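Local coordinates for protein Bd0816 (Bdellovibrio bacteriovorus HD100, PDB 5CER) that probably acts as a serine-type D-Ala-D-Ala carboxypeptidase of the peptidase S13 family, cleaving the terminal D-alanine from peptidoglycan peptides, at residues 155-160 and 390-395. The protein carries 2 engineered substitutions. Numbering follows the deposited sequence.
Sequences SKLRER and LPFDQN
The CA atoms of R160 and L390 are the nearest pair across the contact, 8.1 Å apart, where the helical turn 155-160 faces the irregular loop 390-395. No hydrogen bond bridges the gap; the contact is made by van der Waals packing, mostly between side chains. Its central group is the CD2 methyl of L390, which lies over one face of the R160 guanidinium, off-centre toward the rim, with CD2 3.4 Å from R160 NH2 and 3.6 Å from R160 CZ. A bend at chi3 (80°) turns the arginine chain so that its flat end is presented to this methyl, while CB of R160 touches the same CD2 at 4.1 Å. The other branch of L390 reaches the helix backbone, its CD1 standing 3.8 Å from the carbonyl O of R160. One turn earlier, L157 extends CG anti to its backbone N (chi1 177°) and brings CD1 to 3.9 Å from L390 CD2. That CD1 also meets the ring of F392 obliquely, 4.1 Å from CZ, so this one methyl touches both L390 and F392. Helix 81-93 borders this small core: N82 and Y85 pack on L157, and F86 stacks with the F392 ring. Farther along the loop, D393 OD1 accepts the backbone N-H of N395 in an Asx turn, while D393 OD2 forms a salt bridge with R52. The contact is largely apolar helix-to-loop packing, with the arginine guanidinium resting against a leucine methyl, and joins helix 151-163 to the C-terminal segment leading from helix 356-375 to the short strand 399-400, outermost in the mixed sheet within this chain.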
loop_
_atom_site.group_PDB
_atom_site.type_symbol
_atom_site.label_atom_id
_atom_site.label_comp_id
_atom_site.label_asym_id
_atom_site.label_seq_id
_atom_site.Cartn_x
_atom_site.Cartn_y
_atom_site.Cartn_z
ATOM N N SER A 155 17.591 -14.232 4.382
ATOM C CA SER A 155 17.052 -15.534 3.995
ATOM C C SER A 155 15.607 -15.457 3.411
ATOM O O SER A 155 15.285 -16.176 2.455
ATOM C CB SER A 155 17.104 -16.478 5.200
ATOM O OG SER A 155 16.927 -17.803 4.772
ATOM N N LYS A 156 14.772 -14.604 4.000
ATOM C CA LYS A 156 13.457 -14.322 3.439
ATOM C C LYS A 156 13.575 -13.716 2.038
ATOM O O LYS A 156 12.903 -14.174 1.092
ATOM C CB LYS A 156 12.649 -13.374 4.316
ATOM C CG LYS A 156 12.045 -14.009 5.555
ATOM C CD LYS A 156 10.983 -13.099 6.196
ATOM C CE LYS A 156 10.823 -13.355 7.700
ATOM N NZ LYS A 156 11.913 -12.680 8.504
ATOM N N LEU A 157 14.463 -12.739 1.884
ATOM C CA LEU A 157 14.681 -12.139 0.576
ATOM C C LEU A 157 15.116 -13.189 -0.439
ATOM O O LEU A 157 14.580 -13.249 -1.537
ATOM C CB LEU A 157 15.700 -10.987 0.640
ATOM C CG LEU A 157 16.035 -10.366 -0.729
ATOM C CD1 LEU A 157 14.786 -9.724 -1.313
ATOM C CD2 LEU A 157 17.191 -9.368 -0.622
ATOM N N ARG A 158 16.093 -13.999 -0.071
ATOM C CA ARG A 158 16.610 -15.034 -0.959
ATOM C C ARG A 158 15.549 -16.085 -1.374
ATOM O O ARG A 158 15.590 -16.542 -2.504
ATOM C CB ARG A 158 17.814 -15.706 -0.307
ATOM C CG ARG A 158 18.481 -16.786 -1.147
ATOM C CD ARG A 158 19.852 -17.128 -0.578
ATOM N NE ARG A 158 20.448 -18.334 -1.181
ATOM C CZ ARG A 158 20.328 -19.570 -0.700
ATOM N NH1 ARG A 158 19.590 -19.837 0.378
ATOM N NH2 ARG A 158 20.903 -20.560 -1.344
ATOM N N GLU A 159 14.650 -16.440 -0.452
ATOM C CA GLU A 159 13.501 -17.354 -0.679
ATOM C C GLU A 159 12.618 -16.784 -1.831
ATOM O O GLU A 159 12.336 -17.451 -2.828
ATOM C CB GLU A 159 12.747 -17.670 0.735
ATOM C CG GLU A 159 13.524 -18.636 1.755
ATOM C CD GLU A 159 13.019 -20.119 1.876
ATOM O OE1 GLU A 159 12.160 -20.587 1.109
ATOM O OE2 GLU A 159 13.495 -20.865 2.767
ATOM N N ARG A 160 12.319 -15.496 -1.740
ATOM C CA ARG A 160 11.649 -14.743 -2.821
ATOM C C ARG A 160 12.432 -14.664 -4.141
ATOM O O ARG A 160 11.891 -14.923 -5.210
ATOM C CB ARG A 160 11.338 -13.316 -2.360
ATOM C CG ARG A 160 10.091 -13.194 -1.519
ATOM C CD ARG A 160 10.066 -11.907 -0.713
ATOM N NE ARG A 160 9.646 -10.807 -1.584
ATOM C CZ ARG A 160 10.040 -9.534 -1.499
ATOM N NH1 ARG A 160 10.877 -9.112 -0.541
ATOM N NH2 ARG A 160 9.570 -8.668 -2.396
ATOM N N LEU A 390 10.103 -7.635 -6.894
ATOM C CA LEU A 390 11.443 -7.429 -6.320
ATOM C C LEU A 390 12.137 -6.246 -6.991
ATOM O O LEU A 390 11.864 -5.959 -8.145
ATOM C CB LEU A 390 12.282 -8.688 -6.478
ATOM C CG LEU A 390 11.725 -9.909 -5.728
ATOM C CD1 LEU A 390 12.158 -11.272 -6.294
ATOM C CD2 LEU A 390 12.211 -9.756 -4.299
ATOM N N PRO A 391 13.056 -5.607 -6.280
ATOM C CA PRO A 391 13.789 -4.513 -6.856
ATOM C C PRO A 391 14.915 -4.923 -7.798
ATOM O O PRO A 391 15.631 -4.049 -8.308
ATOM C CB PRO A 391 14.329 -3.781 -5.636
ATOM C CG PRO A 391 14.499 -4.840 -4.613
ATOM C CD PRO A 391 13.449 -5.858 -4.881
ATOM N N PHE A 392 15.076 -6.229 -8.046
ATOM C CA PHE A 392 16.072 -6.757 -9.018
ATOM C C PHE A 392 15.436 -7.952 -9.698
ATOM O O PHE A 392 14.492 -8.517 -9.150
ATOM C CB PHE A 392 17.389 -7.169 -8.294
ATOM C CG PHE A 392 17.188 -8.064 -7.100
ATOM C CD1 PHE A 392 17.017 -9.419 -7.254
ATOM C CD2 PHE A 392 17.118 -7.539 -5.820
ATOM C CE1 PHE A 392 16.783 -10.252 -6.164
ATOM C CE2 PHE A 392 16.903 -8.368 -4.711
ATOM C CZ PHE A 392 16.743 -9.734 -4.899
ATOM N N ASP A 393 15.945 -8.319 -10.859
ATOM C CA ASP A 393 15.483 -9.486 -11.580
ATOM C C ASP A 393 16.674 -10.168 -12.284
ATOM O O ASP A 393 17.830 -9.906 -11.933
ATOM C CB ASP A 393 14.375 -9.084 -12.555
ATOM C CG ASP A 393 14.892 -8.253 -13.737
ATOM O OD1 ASP A 393 16.143 -7.969 -13.811
ATOM O OD2 ASP A 393 14.040 -7.838 -14.569
ATOM N N GLN A 394 16.412 -11.021 -13.268
ATOM C CA GLN A 394 17.492 -11.817 -13.925
ATOM C C GLN A 394 18.470 -11.011 -14.788
ATOM O O GLN A 394 19.500 -11.526 -15.121
ATOM C CB GLN A 394 16.902 -12.984 -14.735
ATOM C CG GLN A 394 16.113 -13.965 -13.855
ATOM C CD GLN A 394 15.559 -15.164 -14.602
ATOM O OE1 GLN A 394 14.658 -15.037 -15.428
ATOM N NE2 GLN A 394 16.115 -16.338 -14.337
ATOM N N ASN A 395 18.166 -9.752 -15.079
ATOM C CA ASN A 395 19.075 -8.858 -15.748
ATOM C C ASN A 395 19.693 -7.857 -14.779
ATOM O O ASN A 395 20.314 -6.889 -15.198
ATOM C CB ASN A 395 18.352 -8.111 -16.863
ATOM C CG ASN A 395 18.077 -8.982 -18.068
ATOM O OD1 ASN A 395 18.979 -9.314 -18.794
ATOM N ND2 ASN A 395 16.823 -9.350 -18.284
#